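Local coordinates for protein short chain dehydrogenase (A0QTM2 homolog) (Mycobacterium thermoresistibile, PDB 3SC4) that probably catalyses NAD(P)(H)-dependent oxidation or reduction of an alcohol or carbonyl substrate, at residues G16-G20 against L49-I53; V80-V84 against A130-C135; W195-A201 against S218-Y224. All blocks are in the same frame, centred on the assembly; numbering follows the deposited sequence.

Interaction 1 of 3, residues G16-G20 against L49-I53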
loop_
_atom_site.group_PDB
_atom_site.type_symbol
_atom_site.label_atom_id
_atom_site.label_comp_id
_atom_site.label_asym_id
_atom_site.label_seq_id
_atom_site.Cartn_x
_atom_site.Cartn_y
_atom_site.Cartn_z
ATOM N N GLY B 16 19.145 3.758 3.641
ATOM C CA GLY B 16 19.488 4.566 4.781
ATOM C C GLY B 16 20.836 4.099 5.286
ATOM O O GLY B 16 21.774 3.846 4.514
ATOM N N GLY B 17 20.908 3.963 6.595
ATOM C CA GLY B 17 22.071 3.407 7.198
ATOM C C GLY B 17 22.945 4.457 7.814
ATOM O O GLY B 17 23.832 4.120 8.580
ATOM N N SER B 18 22.677 5.727 7.532
ATOM C CA SER B 18 23.587 6.808 7.901
ATOM C C SER B 18 23.465 7.328 9.332
ATOM O O SER B 18 24.307 8.090 9.779
ATOM C CB SER B 18 23.433 7.949 6.896
ATOM O OG SER B 18 22.594 8.965 7.387
ATOM N N ARG B 19 22.414 6.943 10.041
ATOM C CA ARG B 19 22.196 7.408 11.417
ATOM C C ARG B 19 21.174 6.517 12.153
ATOM O O ARG B 19 20.567 5.621 11.572
ATOM C CB ARG B 19 21.750 8.875 11.434
ATOM C CG ARG B 19 20.326 9.170 10.881
ATOM C CD ARG B 19 19.939 10.692 10.891
ATOM N NE ARG B 19 19.955 11.288 9.539
ATOM C CZ ARG B 19 21.041 11.754 8.905
ATOM N NH1 ARG B 19 22.231 11.737 9.471
ATOM N NH2 ARG B 19 20.951 12.258 7.693
ATOM N N GLY B 20 21.031 6.749 13.444
ATOM C CA GLY B 20 19.964 6.117 14.205
ATOM C C GLY B 20 19.877 4.621 14.050
ATOM O O GLY B 20 20.884 3.930 14.187
ATOM N N LEU B 49 20.341 16.926 11.761
ATOM C CA LEU B 49 20.484 15.471 11.826
ATOM C C LEU B 49 21.963 15.020 11.750
ATOM O O LEU B 49 22.673 15.366 10.801
ATOM C CB LEU B 49 19.719 14.851 10.655
ATOM C CG LEU B 49 18.288 15.362 10.483
ATOM C CD1 LEU B 49 17.663 14.646 9.328
ATOM C CD2 LEU B 49 17.448 15.184 11.778
ATOM N N PRO B 50 22.429 14.227 12.725
ATOM C CA PRO B 50 23.844 13.851 12.719
ATOM C C PRO B 50 24.145 12.875 11.610
ATOM O O PRO B 50 23.244 12.185 11.168
ATOM C CB PRO B 50 24.008 13.115 14.043
ATOM C CG PRO B 50 22.698 12.494 14.264
ATOM C CD PRO B 50 21.686 13.486 13.757
ATOM N N GLY B 51 25.399 12.819 11.181
ATOM C CA GLY B 51 25.877 11.772 10.307
ATOM C C GLY B 51 25.718 12.034 8.827
ATOM O O GLY B 51 24.906 12.843 8.416
ATOM N N THR B 52 26.564 11.363 8.047
ATOM C CA THR B 52 26.416 11.207 6.598
ATOM C C THR B 52 26.799 9.759 6.296
ATOM O O THR B 52 27.305 9.061 7.182
ATOM C CB THR B 52 27.382 12.120 5.836
ATOM O OG1 THR B 52 28.730 11.648 6.000
ATOM C CG2 THR B 52 27.261 13.557 6.330
ATOM N N ILE B 53 26.589 9.303 5.067
ATOM C CA ILE B 53 27.083 7.970 4.676
ATOM C C ILE B 53 28.588 7.798 4.945
ATOM O O ILE B 53 29.012 6.721 5.341
ATOM C CB ILE B 53 26.773 7.604 3.211
ATOM C CG1 ILE B 53 27.235 8.708 2.242
ATOM C CG2 ILE B 53 25.307 7.340 3.024
ATOM C CD1 ILE B 53 26.949 8.388 0.763
#
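Arg19 reaches across to Leu49, Pro50 and Gly51, and its long side chain carries most of this contact. Arg19 CB starts beside a backbone oxygen, 3.6 Å from Pro50 O. CG is turned back over the main chain, flanked by N and C (chi1 69°), and CD also stays near Pro50 O. A bend at chi3 (106°) next turns the guanidinium so that one face comes under Leu49 CB, with Arg19 NE 3.7 Å from Leu49 CB. Arg19 CZ follows at 3.8 Å from the same Leu49 CB, which lies over the centre of that face; Ser18 OG sits above the opposite face, nearer the rim. The flat group lies between a methylene and a hydroxyl. At the tip, Arg19 NH1 is modelled as donating to Gly51 O, 3.1 Å away; because NH1 also crowds Pro50 O implausibly, the bond is less sure.

Gly16, Gly20 and the residues between them form the glycine-rich turn that follows the first strand of the Rossmann fold, the TGxxxGxG-type motif which in this family binds the dinucleotide and probably does so here. A basic residue just before the second glycine, as here, is consistent with a preference for NADP(H). Glycine suits position 17 because a CB there would jam against the carbonyl O of Gly16, and position 51 because a CB would collide with Ser18 O. Ser18, small enough to sit close to the neighbouring loop, places its CB 3.9 Å from Ile53 N, and a glycerol molecule lies near its side chain. Thr52 is the N-cap of helix 53-63.

Interaction 2 of 3, residues V80-V84 against A130-C135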
loop_
_atom_site.group_PDB
_atom_site.type_symbol
_atom_site.label_atom_id
_atom_site.label_comp_id
_atom_site.label_asym_id
_atom_site.label_seq_id
_atom_site.Cartn_x
_atom_site.Cartn_y
_atom_site.Cartn_z
ATOM N N VAL B 80 19.226 3.273 -7.979
ATOM C CA VAL B 80 19.138 2.066 -7.181
ATOM C C VAL B 80 19.891 0.936 -7.862
ATOM O O VAL B 80 20.720 0.256 -7.219
ATOM C CB VAL B 80 17.667 1.667 -6.881
ATOM C CG1 VAL B 80 17.596 0.263 -6.276
ATOM C CG2 VAL B 80 17.052 2.671 -5.935
ATOM N N ALA B 81 19.635 0.744 -9.154
ATOM C CA ALA B 81 20.328 -0.305 -9.924
ATOM C C ALA B 81 21.832 -0.086 -9.867
ATOM O O ALA B 81 22.593 -1.038 -9.672
ATOM C CB ALA B 81 19.857 -0.336 -11.383
ATOM N N ALA B 82 22.259 1.164 -10.033
ATOM C CA ALA B 82 23.689 1.485 -10.013
ATOM C C ALA B 82 24.289 1.216 -8.638
ATOM O O ALA B 82 25.398 0.691 -8.549
ATOM C CB ALA B 82 23.949 2.930 -10.450
ATOM N N ALA B 83 23.551 1.505 -7.565
ATOM C CA ALA B 83 24.084 1.219 -6.229
ATOM C C ALA B 83 24.226 -0.293 -5.981
ATOM O O ALA B 83 25.201 -0.751 -5.382
ATOM C CB ALA B 83 23.256 1.858 -5.183
ATOM N N VAL B 84 23.277 -1.079 -6.466
ATOM C CA VAL B 84 23.362 -2.535 -6.277
ATOM C C VAL B 84 24.520 -3.156 -7.096
ATOM O O VAL B 84 25.335 -3.926 -6.554
ATOM C CB VAL B 84 22.005 -3.208 -6.575
ATOM C CG1 VAL B 84 22.173 -4.708 -6.807
ATOM C CG2 VAL B 84 21.042 -2.904 -5.435
ATOM N N ALA B 130 11.783 -1.329 -5.330
ATOM C CA ALA B 130 12.940 -1.169 -6.237
ATOM C C ALA B 130 14.237 -1.752 -5.640
ATOM O O ALA B 130 14.951 -2.512 -6.289
ATOM C CB ALA B 130 13.127 0.308 -6.600
ATOM N N VAL B 131 14.519 -1.405 -4.395
ATOM C CA VAL B 131 15.697 -1.930 -3.722
ATOM C C VAL B 131 15.647 -3.465 -3.639
ATOM O O VAL B 131 16.645 -4.122 -3.965
ATOM C CB VAL B 131 15.846 -1.321 -2.302
ATOM C CG1 VAL B 131 16.758 -2.164 -1.421
ATOM C CG2 VAL B 131 16.356 0.118 -2.392
ATOM N N SER B 132 14.502 -4.023 -3.212
ATOM C CA SER B 132 14.372 -5.463 -3.054
ATOM C C SER B 132 14.490 -6.157 -4.396
ATOM O O SER B 132 15.195 -7.127 -4.518
ATOM C CB SER B 132 13.049 -5.861 -2.372
ATOM O OG SER B 132 12.938 -5.370 -1.027
ATOM N N GLN B 133 13.815 -5.640 -5.415
ATOM C CA GLN B 133 13.840 -6.228 -6.733
ATOM C C GLN B 133 15.240 -6.266 -7.272
ATOM O O GLN B 133 15.673 -7.249 -7.901
ATOM C CB GLN B 133 12.981 -5.412 -7.689
ATOM C CG GLN B 133 12.957 -5.914 -9.139
ATOM C CD GLN B 133 12.227 -4.935 -10.040
ATOM O OE1 GLN B 133 12.695 -3.816 -10.255
ATOM N NE2 GLN B 133 11.065 -5.336 -10.549
ATOM N N SER B 134 15.954 -5.179 -7.063
ATOM C CA SER B 134 17.269 -5.072 -7.652
ATOM C C SER B 134 18.261 -5.992 -6.927
ATOM O O SER B 134 19.167 -6.539 -7.559
ATOM C CB SER B 134 17.722 -3.618 -7.660
ATOM O OG SER B 134 19.043 -3.524 -8.105
ATOM N N CYS B 135 18.069 -6.183 -5.621
ATOM C CA CYS B 135 18.918 -7.085 -4.844
ATOM C C CYS B 135 18.682 -8.575 -5.143
ATOM O O CYS B 135 19.631 -9.368 -5.140
ATOM C CB CYS B 135 18.725 -6.837 -3.344
ATOM S SG CYS B 135 19.602 -5.368 -2.674
#
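Val80 and Val84 meet flat groups in the peptide units of helix 114-135, which they approach at carbonyl oxygens. Val80 CG1 lies 3.8 Å from Ala130 O, and Val84 CG1 is 3.6 Å from Ser134 O. The rest is a meeting of small, branched or short side chains. Val80 has CG1 anti to its backbone N (chi1 169°), which carries this methyl into the neighbouring helix, where it also touches Val131 CA, Val131 CG2 at 4.1 Å and Ser134 CB. One helical turn later, Val84 spreads its branches round Ser134: Ser134 OG comes to 3.3 Å from Val84 CB, while Val84 CG2 reaches on to Cys135 SG at 4.0 Å.

Segments 80-84 and 130-135 run in broadly the same direction, crossing at -43° with their axes 9.5 Å apart at closest approach. Helix 77-91 belongs to the crossover from strand 66-71 to strand 96-99, and helix 114-135 to the next one, so this is lateral packing of successive helices on a Rossmann sheet. Beneath them Phe13 of strand 11-15 touches Val84, Val131 and Cys135, and Cys97 of strand 96-99 touches Val131 and Cys135. Another face of helix 114-135 meets the second subunit, where Gln133 NE2 bonds to Ile109 O of that subunit.

Beta-branched valines suit the helix seam because they fill it with compact surfaces of few rotamers; alanine and serine allow the backbones to approach. The valine methyls pack on apolar atoms and also against a hydroxyl and carbonyl oxygens, so the two segments meet through van der Waals contact without a directional polar link.

Interaction 3 of 3, residues W195-A201 against S218-Y224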
loop_
_atom_site.group_PDB
_atom_site.type_symbol
_atom_site.label_atom_id
_atom_site.label_comp_id
_atom_site.label_asym_id
_atom_site.label_seq_id
_atom_site.Cartn_x
_atom_site.Cartn_y
_atom_site.Cartn_z
ATOM N N TRP B 195 9.676 -4.492 13.647
ATOM C CA TRP B 195 9.123 -3.244 14.181
ATOM C C TRP B 195 9.273 -3.211 15.720
ATOM O O TRP B 195 9.081 -4.231 16.378
ATOM C CB TRP B 195 7.644 -3.189 13.799
ATOM C CG TRP B 195 6.952 -1.848 13.964
ATOM C CD1 TRP B 195 5.934 -1.566 14.810
ATOM C CD2 TRP B 195 7.164 -0.670 13.191
ATOM N NE1 TRP B 195 5.527 -0.282 14.646
ATOM C CE2 TRP B 195 6.275 0.299 13.664
ATOM C CE3 TRP B 195 8.056 -0.329 12.170
ATOM C CZ2 TRP B 195 6.235 1.602 13.150
ATOM C CZ3 TRP B 195 8.023 0.960 11.650
ATOM C CH2 TRP B 195 7.113 1.914 12.147
ATOM N N PRO B 196 9.603 -2.055 16.304
ATOM C CA PRO B 196 9.831 -2.004 17.733
ATOM C C PRO B 196 8.552 -1.669 18.497
ATOM O O PRO B 196 7.681 -0.996 17.977
ATOM C CB PRO B 196 10.833 -0.864 17.856
ATOM C CG PRO B 196 10.425 0.082 16.799
ATOM C CD PRO B 196 9.821 -0.738 15.689
ATOM N N ARG B 197 8.447 -2.106 19.737
ATOM C CA ARG B 197 7.215 -1.904 20.487
ATOM C C ARG B 197 7.102 -0.513 21.069
ATOM O O ARG B 197 5.997 -0.071 21.385
ATOM C CB ARG B 197 7.098 -2.901 21.651
ATOM C CG ARG B 197 6.660 -4.255 21.248
ATOM C CD ARG B 197 6.358 -5.105 22.458
ATOM N NE ARG B 197 5.741 -6.363 22.064
ATOM C CZ ARG B 197 4.435 -6.624 22.078
ATOM N NH1 ARG B 197 3.540 -5.722 22.462
ATOM N NH2 ARG B 197 4.009 -7.812 21.698
ATOM N N THR B 198 8.233 0.150 21.279
ATOM C CA THR B 198 8.233 1.482 21.850
ATOM C C THR B 198 8.805 2.439 20.831
ATOM O O THR B 198 9.348 2.010 19.817
ATOM C CB THR B 198 9.134 1.547 23.068
ATOM O OG1 THR B 198 10.504 1.536 22.633
ATOM C CG2 THR B 198 8.855 0.375 24.012
ATOM N N THR B 199 8.722 3.735 21.094
ATOM C CA THR B 199 9.455 4.696 20.279
ATOM C C THR B 199 10.919 4.466 20.577
ATOM O O THR B 199 11.259 4.097 21.683
ATOM C CB THR B 199 9.123 6.140 20.631
ATOM O OG1 THR B 199 9.192 6.309 22.057
ATOM C CG2 THR B 199 7.746 6.451 20.173
ATOM N N VAL B 200 11.763 4.685 19.579
ATOM C CA VAL B 200 13.212 4.582 19.723
ATOM C C VAL B 200 13.854 5.951 19.657
ATOM O O VAL B 200 13.708 6.653 18.664
ATOM C CB VAL B 200 13.835 3.724 18.596
ATOM C CG1 VAL B 200 15.341 3.727 18.745
ATOM C CG2 VAL B 200 13.281 2.297 18.642
ATOM N N ALA B 201 14.562 6.323 20.717
ATOM C CA ALA B 201 15.220 7.632 20.805
ATOM C C ALA B 201 16.592 7.542 20.141
ATOM O O ALA B 201 17.386 6.678 20.459
ATOM C CB ALA B 201 15.359 8.056 22.248
ATOM N N SER B 218 11.146 5.773 26.124
ATOM C CA SER B 218 11.673 5.243 24.862
ATOM C C SER B 218 12.737 4.185 25.082
ATOM O O SER B 218 13.210 3.984 26.199
ATOM C CB SER B 218 12.273 6.374 24.025
ATOM O OG SER B 218 11.295 7.338 23.698
ATOM N N ARG B 219 13.113 3.511 24.004
ATOM C CA ARG B 219 14.213 2.541 24.032
ATOM C C ARG B 219 15.314 2.940 23.056
ATOM O O ARG B 219 15.099 3.763 22.154
ATOM C CB ARG B 219 13.721 1.112 23.746
ATOM C CG ARG B 219 13.016 0.473 24.938
ATOM C CD ARG B 219 12.664 -1.001 24.736
ATOM N NE ARG B 219 12.362 -1.601 26.033
ATOM C CZ ARG B 219 11.283 -2.321 26.343
ATOM N NH1 ARG B 219 10.361 -2.640 25.445
ATOM N NH2 ARG B 219 11.150 -2.762 27.581
ATOM N N LYS B 220 16.487 2.345 23.260
ATOM C CA LYS B 220 17.674 2.614 22.442
ATOM C C LYS B 220 17.641 1.881 21.091
ATOM O O LYS B 220 16.967 0.874 20.941
ATOM C CB LYS B 220 18.952 2.245 23.217
ATOM C CG LYS B 220 19.133 3.004 24.530
ATOM C CD LYS B 220 20.534 2.827 25.130
ATOM C CE LYS B 220 20.651 1.576 26.050
ATOM N NZ LYS B 220 22.105 1.183 26.360
ATOM N N PRO B 221 18.376 2.397 20.095
ATOM C CA PRO B 221 18.348 1.772 18.767
ATOM C C PRO B 221 18.854 0.346 18.759
ATOM O O PRO B 221 18.506 -0.432 17.875
ATOM C CB PRO B 221 19.254 2.668 17.914
ATOM C CG PRO B 221 19.804 3.700 18.823
ATOM C CD PRO B 221 19.074 3.695 20.093
ATOM N N GLU B 222 19.665 0.012 19.752
ATOM C CA GLU B 222 20.131 -1.358 19.949
ATOM C C GLU B 222 18.992 -2.366 20.028
ATOM O O GLU B 222 19.165 -3.481 19.621
ATOM C CB GLU B 222 21.011 -1.454 21.205
ATOM C CG GLU B 222 22.467 -0.970 20.991
ATOM C CD GLU B 222 22.682 0.559 21.159
ATOM O OE1 GLU B 222 21.711 1.342 21.293
ATOM O OE2 GLU B 222 23.865 0.970 21.159
ATOM N N VAL B 223 17.829 -1.988 20.535
ATOM C CA VAL B 223 16.723 -2.924 20.558
ATOM C C VAL B 223 16.396 -3.406 19.147
ATOM O O VAL B 223 16.090 -4.571 18.967
ATOM C CB VAL B 223 15.455 -2.354 21.252
ATOM C CG1 VAL B 223 14.661 -1.424 20.318
ATOM C CG2 VAL B 223 14.589 -3.477 21.734
ATOM N N TYR B 224 16.530 -2.528 18.155
ATOM C CA TYR B 224 16.305 -2.861 16.747
ATOM C C TYR B 224 17.495 -3.624 16.151
ATOM O O TYR B 224 17.319 -4.616 15.435
ATOM C CB TYR B 224 16.090 -1.576 15.938
ATOM C CG TYR B 224 14.862 -1.512 15.045
ATOM C CD1 TYR B 224 14.508 -2.567 14.221
ATOM C CD2 TYR B 224 14.099 -0.335 14.969
ATOM C CE1 TYR B 224 13.400 -2.497 13.393
ATOM C CE2 TYR B 224 12.986 -0.255 14.142
ATOM C CZ TYR B 224 12.645 -1.341 13.358
ATOM O OH TYR B 224 11.545 -1.259 12.543
#
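The loop leaving the sixth strand of the Rossmann sheet, where short-chain dehydrogenases usually carry a Pro-Gly motif and shape the cofactor and substrate pocket, here begins Trp195-Pro196-Arg197 and is joined to the approach to helix 222-232. The join is a single parallel beta bridge between Val200 and Arg219. Arg219 N donates to Thr199 O at 3.0 Å, in the carbonyl plane, and Ala201 N returns a bond of 3.0 Å to Arg219 O. The latter oxygen is also met by the CA-H of Val200. Thr199 O has a second donor, Thr198 OG1 at 2.8 Å, which comes from well above the carbonyl plane. Thr199 OG1 and Ser218 OG share a hydrogen bond of 2.9 Å, which bridges from the exposed threonine to the buried serine and gives each hydroxyl a polar partner.

Arg219 crosses Thr198 at about a right angle. Its CB lies 3.4 Å from Thr198 OG1, the hydroxyl already spent on Thr199 O, with CG close behind, and Thr198 CG2 is 3.7 Å from Arg219 NH1. Beyond it the extended chain delivers the guanidinium to Asp261 and Glu246, two salt bridges that anchor this arginine, with Asn278 as a further partner of NH2.

Val200, with CG1 anti to its backbone N (chi1 176°), rests this methyl against Pro221 CD, and CG2 faces Val223 CG1. At position 221 a phi of -62° suits the proline ring. Pro196 CD packs on one face of the Trp195 ring, offset toward the rim, while also touching Tyr224 CE2 at 3.6 Å. Tyr224 donates its hydroxyl to the bond with Leu194 O, and the same Tyr224 OH lies 3.5 Å from Trp195 CA.

The three contacts follow one another along the chain and are spread over one parallel Rossmann sheet. Interaction 1 joins loops after strands 11-15 and 35-40; interaction 2 pairs helices 77-91 and 114-135, which flank strand 96-99 in sequence; interaction 3 ties the loop after strand 190-195 to helix 222-232. Centres of interactions 1 and 2 are about 20 Å apart, those of 1 and 3 about 17 Å, and those of 2 and 3 about 27 Å, on opposite sides of the chain's centre. Interactions 1 and 3 touch where Gly20 O packs against Pro221 CB at 4.3 Å; both lie in loops following strands, where the cofactor probably binds. Interaction 2 lies apart, beside the second subunit.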